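Starch synthase I (Hordeum vulgare, PDB 4HLN) belongs to the plant glycosyltransferases and has a GT-B architecture, two Rossmann-like domains facing each other across a cleft. Local coordinates at residues V268-A273 against I299-H304; R238-C243 against A273-V278; S293-V298 against V353-I358; Q305-A310 against A344-K349. One frame throughout, in Å; residues are numbered along the deposited sequence.

Interaction 1: V268-A273 against I299-H304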
loop_
_atom_site.group_PDB
_atom_site.type_symbol
_atom_site.label_atom_id
_atom_site.label_comp_id
_atom_site.label_asym_id
_atom_site.label_seq_id
_atom_site.Cartn_x
_atom_site.Cartn_y
_atom_site.Cartn_z
ATOM N N VAL A 268 -13.457 0.919 1.068
ATOM C CA VAL A 268 -13.424 1.183 -0.360
ATOM C C VAL A 268 -12.038 1.594 -0.880
ATOM O O VAL A 268 -11.389 2.486 -0.356
ATOM C CB VAL A 268 -14.515 2.166 -0.724
ATOM C CG1 VAL A 268 -15.785 1.735 -0.001
ATOM C CG2 VAL A 268 -14.127 3.559 -0.304
ATOM N N ASN A 269 -11.583 0.895 -1.908
ATOM C CA ASN A 269 -10.218 1.051 -2.380
ATOM C C ASN A 269 -10.147 1.915 -3.603
ATOM O O ASN A 269 -10.691 1.560 -4.659
ATOM C CB ASN A 269 -9.594 -0.308 -2.662
ATOM C CG ASN A 269 -9.339 -1.082 -1.394
ATOM O OD1 ASN A 269 -8.213 -1.147 -0.910
ATOM N ND2 ASN A 269 -10.396 -1.645 -0.825
ATOM N N ASP A 270 -9.497 3.068 -3.440
ATOM C CA ASP A 270 -9.150 3.919 -4.570
ATOM C C ASP A 270 -10.369 4.493 -5.277
ATOM O O ASP A 270 -11.472 4.466 -4.736
ATOM C CB ASP A 270 -8.255 3.134 -5.533
ATOM C CG ASP A 270 -6.906 2.769 -4.899
ATOM O OD1 ASP A 270 -6.201 3.696 -4.408
ATOM O OD2 ASP A 270 -6.573 1.556 -4.863
ATOM N N TRP A 271 -10.201 5.012 -6.484
ATOM C CA TRP A 271 -11.324 5.741 -7.064
ATOM C C TRP A 271 -12.399 4.806 -7.551
ATOM O O TRP A 271 -13.567 5.166 -7.572
ATOM C CB TRP A 271 -10.889 6.700 -8.177
ATOM C CG TRP A 271 -10.694 6.082 -9.508
ATOM C CD1 TRP A 271 -9.521 5.611 -10.023
ATOM C CD2 TRP A 271 -11.693 5.870 -10.520
ATOM N NE1 TRP A 271 -9.726 5.117 -11.288
ATOM C CE2 TRP A 271 -11.047 5.273 -11.624
ATOM C CE3 TRP A 271 -13.068 6.123 -10.600
ATOM C CZ2 TRP A 271 -11.731 4.930 -12.802
ATOM C CZ3 TRP A 271 -13.750 5.786 -11.778
ATOM C CH2 TRP A 271 -13.076 5.197 -12.861
ATOM N N HIS A 272 -12.003 3.599 -7.932
ATOM C CA HIS A 272 -12.951 2.648 -8.494
ATOM C C HIS A 272 -14.150 2.420 -7.585
ATOM O O HIS A 272 -15.261 2.214 -8.063
ATOM C CB HIS A 272 -12.263 1.328 -8.808
ATOM C CG HIS A 272 -11.081 1.479 -9.707
ATOM N ND1 HIS A 272 -9.799 1.647 -9.226
ATOM C CD2 HIS A 272 -10.989 1.517 -11.058
ATOM C CE1 HIS A 272 -8.967 1.770 -10.245
ATOM N NE2 HIS A 272 -9.664 1.696 -11.367
ATOM N N ALA A 273 -13.919 2.469 -6.281
ATOM C CA ALA A 273 -14.973 2.216 -5.303
ATOM C C ALA A 273 -15.375 3.478 -4.554
ATOM O O ALA A 273 -15.998 3.405 -3.505
ATOM C CB ALA A 273 -14.506 1.155 -4.301
ATOM N N ILE A 299 -6.374 4.698 0.105
ATOM C CA ILE A 299 -5.790 5.385 -1.026
ATOM C C ILE A 299 -4.389 4.865 -1.268
ATOM O O ILE A 299 -3.462 5.173 -0.508
ATOM C CB ILE A 299 -5.687 6.891 -0.757
ATOM C CG1 ILE A 299 -7.052 7.483 -0.440
ATOM C CG2 ILE A 299 -5.084 7.606 -1.943
ATOM C CD1 ILE A 299 -7.027 8.995 -0.338
ATOM N N HIS A 300 -4.232 4.079 -2.326
ATOM C CA HIS A 300 -2.923 3.559 -2.685
ATOM C C HIS A 300 -2.165 4.528 -3.604
ATOM O O HIS A 300 -0.941 4.553 -3.613
ATOM C CB HIS A 300 -3.056 2.176 -3.318
ATOM C CG HIS A 300 -3.723 1.173 -2.432
ATOM N ND1 HIS A 300 -5.040 0.794 -2.596
ATOM C CD2 HIS A 300 -3.264 0.487 -1.357
ATOM C CE1 HIS A 300 -5.360 -0.089 -1.667
ATOM N NE2 HIS A 300 -4.300 -0.295 -0.906
ATOM N N ASN A 301 -2.893 5.335 -4.366
ATOM C CA ASN A 301 -2.271 6.375 -5.182
ATOM C C ASN A 301 -3.161 7.603 -5.357
ATOM O O ASN A 301 -4.377 7.531 -5.179
ATOM C CB ASN A 301 -1.902 5.843 -6.564
ATOM C CG ASN A 301 -3.103 5.756 -7.485
ATOM O OD1 ASN A 301 -3.478 6.735 -8.135
ATOM N ND2 ASN A 301 -3.731 4.580 -7.528
ATOM N N LEU A 302 -2.532 8.711 -5.740
ATOM C CA LEU A 302 -3.178 9.999 -5.920
ATOM C C LEU A 302 -3.165 10.442 -7.385
ATOM O O LEU A 302 -3.700 11.490 -7.729
ATOM C CB LEU A 302 -2.466 11.052 -5.076
ATOM C CG LEU A 302 -2.563 10.876 -3.562
ATOM C CD1 LEU A 302 -1.962 12.076 -2.813
ATOM C CD2 LEU A 302 -4.018 10.721 -3.201
ATOM N N ALA A 303 -2.545 9.645 -8.244
ATOM C CA ALA A 303 -2.477 9.965 -9.665
ATOM C C ALA A 303 -3.827 9.839 -10.350
ATOM O O ALA A 303 -4.208 10.698 -11.138
ATOM C CB ALA A 303 -1.481 9.050 -10.346
ATOM N N HIS A 304 -4.533 8.743 -10.059
ATOM C CA HIS A 304 -5.806 8.435 -10.711
ATOM C C HIS A 304 -6.984 8.649 -9.789
ATOM O O HIS A 304 -7.260 7.837 -8.914
ATOM C CB HIS A 304 -5.795 7.011 -11.245
ATOM C CG HIS A 304 -4.536 6.678 -11.965
ATOM N ND1 HIS A 304 -3.427 6.177 -11.323
ATOM C CD2 HIS A 304 -4.183 6.842 -13.262
ATOM C CE1 HIS A 304 -2.451 6.013 -12.200
ATOM N NE2 HIS A 304 -2.886 6.410 -13.381
#
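Asp270 grips His300 with both oxygens of its carboxylate. OD1 of Asp270 accepts a hydrogen bond from the backbone N of His300 at 2.9 Å, and OD2 of Asp270 accepts one from ring ND1 of His300 at 2.8 Å, each oxygen being met on its syn side. The ring bond is nearly straight, 168° at the hydrogen. OD2 lies close to the plane of the imidazole even though the carboxylate is turned 54° from it. Aspartate suits this place because two oxygens on a short stem can hold one residue by main chain and ring together; the double grip restrains the imidazole's rotation, with ND1 donating. Farther round the same ring, Asn269 OD1 comes to the edge at CE1 of His300, 3.1 Å away, with amide and ring nearly coplanar.

Both segments emerge from the C-terminal ends of neighbouring parallel strands, 264-269 and 294-299, in the Rossmann-like sheet of the N-terminal half, the end at which GT-B loops line the interdomain cleft. His300 also touches Ile392, just after strand 389-391 of this sheet, and Pro526 of the C-terminal half.

Away from the carboxylate, CD1 of Trp271 approaches the carbonyl O of His304 obliquely, at 3.4 Å. The indole gets there with CG set between backbone N and carbonyl carbon (chi1 82°), and it also meets the rings of Tyr239 and Phe347. His304 is positioned by its own loop: Asn301 OD1 accepts His304 N at 3.0 Å, an Asx motif, and takes His304 ND1 from above its carbonyl plane at 3.2 Å. Asn269 is held in turn by its ND2, which bonds the carbonyl O of Val130.

Interaction 2: R238-C243 against A273-V278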
loop_
_atom_site.group_PDB
_atom_site.type_symbol
_atom_site.label_atom_id
_atom_site.label_comp_id
_atom_site.label_asym_id
_atom_site.label_seq_id
_atom_site.Cartn_x
_atom_site.Cartn_y
_atom_site.Cartn_z
ATOM N N ARG A 238 -18.481 1.929 -15.798
ATOM C CA ARG A 238 -18.219 0.583 -15.289
ATOM C C ARG A 238 -18.139 0.607 -13.771
ATOM O O ARG A 238 -18.733 -0.227 -13.092
ATOM C CB ARG A 238 -16.902 0.009 -15.832
ATOM C CG ARG A 238 -16.866 -0.289 -17.321
ATOM C CD ARG A 238 -15.433 -0.249 -17.823
ATOM N NE ARG A 238 -14.824 -1.566 -17.945
ATOM C CZ ARG A 238 -13.565 -1.840 -17.618
ATOM N NH1 ARG A 238 -12.797 -0.885 -17.130
ATOM N NH2 ARG A 238 -13.076 -3.070 -17.768
ATOM N N TYR A 239 -17.403 1.574 -13.241
ATOM C CA TYR A 239 -17.130 1.592 -11.817
ATOM C C TYR A 239 -18.252 2.218 -10.991
ATOM O O TYR A 239 -18.381 1.962 -9.799
ATOM C CB TYR A 239 -15.741 2.166 -11.557
ATOM C CG TYR A 239 -14.726 1.216 -12.113
ATOM C CD1 TYR A 239 -14.016 1.510 -13.266
ATOM C CD2 TYR A 239 -14.541 -0.035 -11.524
ATOM C CE1 TYR A 239 -13.103 0.590 -13.797
ATOM C CE2 TYR A 239 -13.641 -0.946 -12.028
ATOM C CZ TYR A 239 -12.916 -0.633 -13.165
ATOM O OH TYR A 239 -12.022 -1.565 -13.656
ATOM N N THR A 240 -19.089 2.994 -11.662
ATOM C CA THR A 240 -20.378 3.395 -11.120
ATOM C C THR A 240 -21.238 2.152 -10.824
ATOM O O THR A 240 -21.852 2.053 -9.756
ATOM C CB THR A 240 -21.099 4.356 -12.104
ATOM O OG1 THR A 240 -20.368 5.581 -12.167
ATOM C CG2 THR A 240 -22.518 4.681 -11.662
ATOM N N LEU A 241 -21.263 1.200 -11.758
ATOM C CA LEU A 241 -22.033 -0.023 -11.564
ATOM C C LEU A 241 -21.504 -0.756 -10.346
ATOM O O LEU A 241 -22.278 -1.217 -9.492
ATOM C CB LEU A 241 -21.945 -0.938 -12.779
ATOM C CG LEU A 241 -22.569 -0.428 -14.072
ATOM C CD1 LEU A 241 -22.487 -1.481 -15.176
ATOM C CD2 LEU A 241 -23.998 0.023 -13.851
ATOM N N LEU A 242 -20.175 -0.843 -10.279
ATOM C CA LEU A 242 -19.497 -1.524 -9.194
ATOM C C LEU A 242 -19.996 -0.983 -7.870
ATOM O O LEU A 242 -20.286 -1.741 -6.950
ATOM C CB LEU A 242 -17.986 -1.309 -9.283
ATOM C CG LEU A 242 -17.276 -1.901 -8.070
ATOM C CD1 LEU A 242 -17.640 -3.390 -7.908
ATOM C CD2 LEU A 242 -15.785 -1.717 -8.139
ATOM N N CYS A 243 -20.102 0.340 -7.787
ATOM C CA CYS A 243 -20.396 0.996 -6.528
ATOM C C CYS A 243 -21.842 0.801 -6.090
ATOM O O CYS A 243 -22.095 0.480 -4.937
ATOM C CB CYS A 243 -20.024 2.476 -6.602
ATOM S SG CYS A 243 -18.229 2.787 -6.481
ATOM N N ALA A 273 -13.919 2.469 -6.281
ATOM C CA ALA A 273 -14.973 2.216 -5.303
ATOM C C ALA A 273 -15.375 3.478 -4.554
ATOM O O ALA A 273 -15.998 3.405 -3.505
ATOM C CB ALA A 273 -14.506 1.155 -4.301
ATOM N N SER A 274 -15.011 4.638 -5.080
ATOM C CA SER A 274 -15.074 5.871 -4.288
ATOM C C SER A 274 -16.453 6.469 -4.219
ATOM O O SER A 274 -16.697 7.398 -3.456
ATOM C CB SER A 274 -14.088 6.914 -4.810
ATOM O OG SER A 274 -12.818 6.747 -4.215
ATOM N N LEU A 275 -17.361 5.950 -5.026
ATOM C CA LEU A 275 -18.702 6.499 -5.053
ATOM C C LEU A 275 -19.536 5.864 -3.939
ATOM O O LEU A 275 -20.589 6.378 -3.574
ATOM C CB LEU A 275 -19.340 6.253 -6.417
ATOM C CG LEU A 275 -20.515 7.160 -6.768
ATOM C CD1 LEU A 275 -20.015 8.559 -7.117
ATOM C CD2 LEU A 275 -21.285 6.591 -7.926
ATOM N N VAL A 276 -19.050 4.749 -3.396
ATOM C CA VAL A 276 -19.793 4.010 -2.387
ATOM C C VAL A 276 -20.196 4.878 -1.175
ATOM O O VAL A 276 -21.365 4.924 -0.808
ATOM C CB VAL A 276 -18.990 2.772 -1.932
ATOM C CG1 VAL A 276 -19.512 2.237 -0.611
ATOM C CG2 VAL A 276 -19.015 1.714 -3.019
ATOM N N PRO A 277 -19.222 5.565 -0.553
ATOM C CA PRO A 277 -19.531 6.416 0.599
ATOM C C PRO A 277 -20.456 7.554 0.232
ATOM O O PRO A 277 -21.166 8.085 1.099
ATOM C CB PRO A 277 -18.173 6.975 1.015
ATOM C CG PRO A 277 -17.254 6.684 -0.108
ATOM C CD PRO A 277 -17.780 5.521 -0.846
ATOM N N VAL A 278 -20.462 7.932 -1.039
ATOM C CA VAL A 278 -21.393 8.974 -1.473
ATOM C C VAL A 278 -22.802 8.391 -1.520
ATOM O O VAL A 278 -23.744 8.984 -1.024
ATOM C CB VAL A 278 -21.006 9.582 -2.849
ATOM C CG1 VAL A 278 -21.868 10.801 -3.161
ATOM C CG2 VAL A 278 -19.538 9.959 -2.868
#
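Thr240 and Cys243, one helical turn apart, are the residues of helix 235-252 that reach across to the turn 273-276, from which helix 276-284 sets out. The setting is the alpha/beta core of the N-terminal Rossmann-like domain: strand 264-269 lies between these two helices in the chain, and the type I turn from Ala273 to Val276 follows the loop at its C-terminal end.

Tyr239 comes first along the helix. Its carbonyl O accepts Cys243 N at 3.1 Å, a regular helical bond that fixes the cysteine's backbone, while its ring serves a different neighbourhood and meets His272 and Trp271 edge-to-face. Thr240 follows with a two-ended role. Its OG1 turns back to the carbonyl O of Gln236 within the helix, so the polar group is satisfied locally, and the methyl CG2 is left to meet Leu275 CD2, loosely, at 4.4 Å. A beta-branched residue with one polar and one apolar branch fits such a place well.

Cys243 carries the contact. Its CB is directed toward the turn, and with SG anti to the carbonyl carbon (chi1 -76°) the sulfur lodges against backbone and side chains together. Small and apolar, a cysteine suits a place where its sulfur lies directly against main chain. SG lies 3.5 Å from Ala273 CA and 3.6 Å from Leu275 CB. Val276, the last residue of the turn, whose side chain also rests on Phe266 and Val268 of the sheet, adds its CG2 branch, 3.7 Å from Cys243 SG and 3.8 Å from Cys243 CB.

Interaction 3: S293-V298 against V353-I358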
loop_
_atom_site.group_PDB
_atom_site.type_symbol
_atom_site.label_atom_id
_atom_site.label_comp_id
_atom_site.label_asym_id
_atom_site.label_seq_id
_atom_site.Cartn_x
_atom_site.Cartn_y
_atom_site.Cartn_z
ATOM N N SER A 293 -23.771 1.898 9.516
ATOM C CA SER A 293 -22.590 1.538 8.753
ATOM C C SER A 293 -21.666 2.726 8.579
ATOM O O SER A 293 -22.103 3.874 8.543
ATOM C CB SER A 293 -22.970 0.975 7.395
ATOM O OG SER A 293 -23.585 -0.287 7.559
ATOM N N ARG A 294 -20.380 2.429 8.484
ATOM C CA ARG A 294 -19.366 3.442 8.280
ATOM C C ARG A 294 -18.549 3.045 7.062
ATOM O O ARG A 294 -18.738 1.961 6.504
ATOM C CB ARG A 294 -18.474 3.546 9.517
ATOM C CG ARG A 294 -19.219 3.890 10.810
ATOM C CD ARG A 294 -19.782 5.296 10.731
ATOM N NE ARG A 294 -20.269 5.760 12.016
ATOM C CZ ARG A 294 -21.542 5.718 12.396
ATOM N NH1 ARG A 294 -22.475 5.224 11.590
ATOM N NH2 ARG A 294 -21.877 6.172 13.593
ATOM N N SER A 295 -17.642 3.916 6.641
ATOM C CA SER A 295 -16.754 3.586 5.525
ATOM C C SER A 295 -15.343 4.129 5.685
ATOM O O SER A 295 -15.121 5.199 6.255
ATOM C CB SER A 295 -17.340 4.059 4.198
ATOM O OG SER A 295 -17.522 5.460 4.207
ATOM N N THR A 296 -14.390 3.370 5.161
ATOM C CA THR A 296 -12.995 3.752 5.191
ATOM C C THR A 296 -12.452 3.812 3.780
ATOM O O THR A 296 -12.524 2.847 3.022
ATOM C CB THR A 296 -12.170 2.743 5.991
ATOM O OG1 THR A 296 -12.683 2.679 7.326
ATOM C CG2 THR A 296 -10.664 3.137 6.001
ATOM N N LEU A 297 -11.907 4.958 3.427
ATOM C CA LEU A 297 -11.305 5.107 2.128
ATOM C C LEU A 297 -9.833 4.710 2.232
ATOM O O LEU A 297 -9.106 5.222 3.085
ATOM C CB LEU A 297 -11.475 6.546 1.636
ATOM C CG LEU A 297 -10.699 6.891 0.368
ATOM C CD1 LEU A 297 -11.176 6.036 -0.818
ATOM C CD2 LEU A 297 -10.842 8.380 0.092
ATOM N N VAL A 298 -9.418 3.767 1.388
ATOM C CA VAL A 298 -8.017 3.377 1.275
ATOM C C VAL A 298 -7.439 3.917 -0.025
ATOM O O VAL A 298 -7.940 3.623 -1.119
ATOM C CB VAL A 298 -7.817 1.855 1.250
ATOM C CG1 VAL A 298 -6.334 1.557 1.082
ATOM C CG2 VAL A 298 -8.373 1.197 2.506
ATOM N N VAL A 353 -14.377 13.488 0.754
ATOM C CA VAL A 353 -15.334 14.379 1.354
ATOM C C VAL A 353 -16.368 13.662 2.237
ATOM O O VAL A 353 -16.832 14.243 3.194
ATOM C CB VAL A 353 -15.997 15.240 0.266
ATOM C CG1 VAL A 353 -17.434 15.562 0.613
ATOM C CG2 VAL A 353 -15.180 16.497 0.045
ATOM N N THR A 354 -16.691 12.403 1.941
ATOM C CA THR A 354 -17.795 11.699 2.614
ATOM C C THR A 354 -17.424 10.464 3.446
ATOM O O THR A 354 -18.239 9.964 4.210
ATOM C CB THR A 354 -18.849 11.233 1.598
ATOM O OG1 THR A 354 -18.215 10.423 0.590
ATOM C CG2 THR A 354 -19.519 12.426 0.954
ATOM N N ALA A 355 -16.216 9.949 3.284
ATOM C CA ALA A 355 -15.824 8.746 4.009
ATOM C C ALA A 355 -15.746 9.077 5.477
ATOM O O ALA A 355 -15.709 10.242 5.845
ATOM C CB ALA A 355 -14.478 8.243 3.522
ATOM N N ASP A 356 -15.694 8.057 6.320
ATOM C CA ASP A 356 -15.634 8.301 7.756
ATOM C C ASP A 356 -14.202 8.347 8.271
ATOM O O ASP A 356 -13.833 9.270 8.992
ATOM C CB ASP A 356 -16.502 7.289 8.499
ATOM C CG ASP A 356 -17.966 7.393 8.092
ATOM O OD1 ASP A 356 -18.479 8.535 8.024
ATOM O OD2 ASP A 356 -18.593 6.351 7.801
ATOM N N ARG A 357 -13.402 7.363 7.881
ATOM C CA ARG A 357 -11.969 7.388 8.126
ATOM C C ARG A 357 -11.231 7.311 6.787
ATOM O O ARG A 357 -11.808 6.904 5.788
ATOM C CB ARG A 357 -11.542 6.206 9.005
ATOM C CG ARG A 357 -12.252 6.068 10.341
ATOM C CD ARG A 357 -11.902 7.158 11.303
ATOM N NE ARG A 357 -10.467 7.291 11.516
ATOM C CZ ARG A 357 -9.933 7.988 12.515
ATOM N NH1 ARG A 357 -10.731 8.592 13.402
ATOM N NH2 ARG A 357 -8.606 8.072 12.633
ATOM N N ILE A 358 -9.954 7.689 6.773
ATOM C CA ILE A 358 -9.149 7.620 5.560
ATOM C C ILE A 358 -7.769 7.051 5.823
ATOM O O ILE A 358 -7.018 7.571 6.648
ATOM C CB ILE A 358 -8.950 9.006 4.932
ATOM C CG1 ILE A 358 -10.302 9.616 4.572
ATOM C CG2 ILE A 358 -8.018 8.913 3.700
ATOM C CD1 ILE A 358 -10.235 10.998 4.083
HETATM O O HOH W 1 -19.548 6.293 5.590
#
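Thr296 and Leu297 pair in parallel with Arg357 and Ile358 as neighbouring strands of the Rossmann-like sheet, with Ser295 beside Asp356 just before the second strand begins, and the contact is tightest along this backbone seam. The carbonyl O of Ser295 accepts twice, from Asp356 N at 2.9 Å and from Arg357 N at 3.2 Å. One step on, Leu297 N donates to Arg357 O at 3.1 Å, in the regular parallel pattern.

At the start of the seam, where helix 347-354 has just ended, the pattern changes. The carbonyl of Ala355 is taken by Arg385, and the Asp356 side chain fills the acceptor role instead: its OD2 receives Ser295 N at 2.9 Å, on the anti side and 25° out of the carboxylate plane. The CB of Asp356 is directed toward the neighbouring strand, and CG anti to its carbonyl carbon (chi1 -61°) brings OD2 to Ser295 N, a short acid well placed to stand in for a main-chain oxygen. On the sheet face that carries Leu297 and Ile358, CB of Leu297 rests on CB of Ala355 at 3.9 Å.

The side chains of Thr296 and Arg357, on the other face, meet more loosely. Thr296 OG1 comes only within 4.1 Å of Arg357 CB, and the rest of Arg357 bends away to Asn390 and to helix 611-627. Arg294, by contrast, brings its CD close to Asp356 OD2, yet its NE stays 4.6 Å from that oxygen, beyond a salt bridge; the guanidinium group is engaged by the carbonyls of Ala625 and Asp628. Asp356 OD1 in turn accepts Tyr631 N. The nearby positive charge probably helps keep the buried carboxylate ionised, and thus a strong acceptor, where strand and C-terminal tail meet.

Interaction 4: Q305-A310 against A344-K349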
loop_
_atom_site.group_PDB
_atom_site.type_symbol
_atom_site.label_atom_id
_atom_site.label_comp_id
_atom_site.label_asym_id
_atom_site.label_seq_id
_atom_site.Cartn_x
_atom_site.Cartn_y
_atom_site.Cartn_z
ATOM N N GLN A 305 -7.689 9.745 -10.029
ATOM C CA GLN A 305 -8.710 10.220 -9.122
ATOM C C GLN A 305 -10.106 9.995 -9.666
ATOM O O GLN A 305 -11.090 10.360 -9.039
ATOM C CB GLN A 305 -8.459 11.690 -8.841
ATOM C CG GLN A 305 -7.059 11.917 -8.302
ATOM C CD GLN A 305 -6.782 13.356 -7.912
ATOM O OE1 GLN A 305 -7.662 14.217 -7.959
ATOM N NE2 GLN A 305 -5.550 13.623 -7.505
ATOM N N GLY A 306 -10.186 9.355 -10.824
ATOM C CA GLY A 306 -11.465 9.104 -11.457
ATOM C C GLY A 306 -12.121 10.408 -11.866
ATOM O O GLY A 306 -13.201 10.754 -11.390
ATOM N N VAL A 307 -11.453 11.136 -12.756
ATOM C CA VAL A 307 -11.910 12.448 -13.173
ATOM C C VAL A 307 -12.506 12.452 -14.572
ATOM O O VAL A 307 -11.957 11.856 -15.515
ATOM C CB VAL A 307 -10.791 13.491 -13.066
ATOM C CG1 VAL A 307 -11.223 14.799 -13.709
ATOM C CG2 VAL A 307 -10.423 13.699 -11.600
ATOM N N GLU A 308 -13.648 13.126 -14.680
ATOM C CA GLU A 308 -14.375 13.252 -15.927
ATOM C C GLU A 308 -15.030 14.614 -15.906
ATOM O O GLU A 308 -15.098 15.256 -14.856
ATOM C CB GLU A 308 -15.416 12.121 -16.092
ATOM C CG GLU A 308 -14.842 10.727 -16.479
ATOM C CD GLU A 308 -14.415 10.569 -17.970
ATOM O OE1 GLU A 308 -14.918 11.314 -18.844
ATOM O OE2 GLU A 308 -13.585 9.673 -18.270
ATOM N N PRO A 309 -15.478 15.083 -17.071
ATOM C CA PRO A 309 -16.113 16.405 -17.192
ATOM C C PRO A 309 -17.410 16.495 -16.386
ATOM O O PRO A 309 -18.119 15.501 -16.271
ATOM C CB PRO A 309 -16.430 16.510 -18.690
ATOM C CG PRO A 309 -15.537 15.520 -19.361
ATOM C CD PRO A 309 -15.296 14.416 -18.371
ATOM N N ALA A 310 -17.731 17.677 -15.875
ATOM C CA ALA A 310 -18.889 17.840 -14.992
ATOM C C ALA A 310 -20.220 17.605 -15.684
ATOM O O ALA A 310 -21.255 17.459 -15.034
ATOM C CB ALA A 310 -18.876 19.213 -14.337
ATOM N N ALA A 344 -15.132 19.628 -13.448
ATOM C CA ALA A 344 -15.104 18.171 -13.464
ATOM C C ALA A 344 -15.851 17.520 -12.297
ATOM O O ALA A 344 -16.263 18.184 -11.352
ATOM C CB ALA A 344 -13.691 17.723 -13.439
ATOM N N VAL A 345 -15.993 16.204 -12.367
ATOM C CA VAL A 345 -16.337 15.421 -11.190
ATOM C C VAL A 345 -15.174 14.522 -10.841
ATOM O O VAL A 345 -14.458 14.041 -11.714
ATOM C CB VAL A 345 -17.596 14.593 -11.380
ATOM C CG1 VAL A 345 -18.784 15.529 -11.551
ATOM C CG2 VAL A 345 -17.442 13.686 -12.579
ATOM N N ASN A 346 -14.984 14.314 -9.549
ATOM C CA ASN A 346 -13.796 13.653 -9.064
ATOM C C ASN A 346 -14.164 12.589 -8.029
ATOM O O ASN A 346 -14.332 12.885 -6.851
ATOM C CB ASN A 346 -12.850 14.703 -8.473
ATOM C CG ASN A 346 -11.516 14.116 -8.030
ATOM O OD1 ASN A 346 -11.443 12.966 -7.589
ATOM N ND2 ASN A 346 -10.452 14.918 -8.124
ATOM N N PHE A 347 -14.267 11.346 -8.485
ATOM C CA PHE A 347 -14.597 10.226 -7.618
ATOM C C PHE A 347 -13.862 10.199 -6.291
ATOM O O PHE A 347 -14.501 10.180 -5.232
ATOM C CB PHE A 347 -14.425 8.888 -8.338
ATOM C CG PHE A 347 -15.642 8.461 -9.126
ATOM C CD1 PHE A 347 -16.459 9.408 -9.742
ATOM C CD2 PHE A 347 -15.975 7.115 -9.242
ATOM C CE1 PHE A 347 -17.567 9.020 -10.476
ATOM C CE2 PHE A 347 -17.081 6.717 -9.969
ATOM C CZ PHE A 347 -17.880 7.675 -10.590
ATOM N N LEU A 348 -12.534 10.164 -6.347
ATOM C CA LEU A 348 -11.720 10.077 -5.139
ATOM C C LEU A 348 -12.024 11.247 -4.221
ATOM O O LEU A 348 -12.202 11.073 -3.011
ATOM C CB LEU A 348 -10.240 10.073 -5.507
ATOM C CG LEU A 348 -9.297 9.594 -4.413
ATOM C CD1 LEU A 348 -9.645 8.172 -4.099
ATOM C CD2 LEU A 348 -7.857 9.671 -4.876
ATOM N N LYS A 349 -12.092 12.444 -4.807
ATOM C CA LYS A 349 -12.445 13.634 -4.059
ATOM C C LYS A 349 -13.780 13.445 -3.322
ATOM O O LYS A 349 -13.909 13.798 -2.154
ATOM C CB LYS A 349 -12.515 14.834 -5.002
ATOM C CG LYS A 349 -12.814 16.161 -4.325
ATOM C CD LYS A 349 -14.304 16.484 -4.324
ATOM C CE LYS A 349 -14.583 17.894 -3.774
ATOM N NZ LYS A 349 -16.028 18.287 -3.862
#
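A small antiparallel sheet joins Val307-Pro309 to Ala344-Asn346, with 307-309 an outer strand and 343-346 the middle one. Glu308 and Val345 form its hydrogen-bonded pair: Val345 N donates to Glu308 O at 2.8 Å and Glu308 N to Val345 O at 3.2 Å. Next to it, Val307 and Asn346 make a non-hydrogen-bonded pair. The two branches of Val307 divide the work, CG1 meeting Ala344 CB at 3.8 Å and CG2 lying against the amide of Asn346, 3.7 Å from its ND2.

Beyond Asn346 the strand turns directly into helix 347-354, and Asn346 is the N-cap. With CG anti to the backbone N (chi1 -176°), its OD1 can accept Lys349 N, at 2.9 Å, from above the amide plane. The other end of the amide is held too: ND2 donates to Gln305 OE1 at 2.9 Å, in the planes of both amides, which are turned 32° apart. Asparagine suits the position because acceptor and donor share one flat group. Gln305, extended beyond CG, is anchored in turn through NE2 to the carbonyls of Leu302 and Gly374.

Loop carbonyls receive the first amides of the helix. Leu348 N points almost straight at Gln305 O, 3.1 Å away, and Phe347 N donates to Gly306 O. Glycine fits at 306, where phi is positive (65°) and the chain passes close to Phe347.

How the interactions relate
The four contacts knit one region of the N-terminal domain. Interactions 1 and 2 share Ala273, their centres about 11 Å apart. Interaction 1 joins interaction 3 through the sheet, where Asp270 N probably bonds Val298 O (2.8 Å), and interaction 4 through Trp271, whose CD2 lies 3.4 Å from Gly306 CA. Ser274 of interaction 2, whose OG is bonded to Asp270 O, packs that atom 3.5 Å from Leu348 CD1 of interaction 4, while Pro277 CB packs 3.6 Å from Ser295 OG of interaction 3. Interactions 3 and 4 use opposite ends of helix 347-354, their centres about 17 Å apart. None includes a residue of the glycan pocket, which is formed by residues from Phe556 to Ser596.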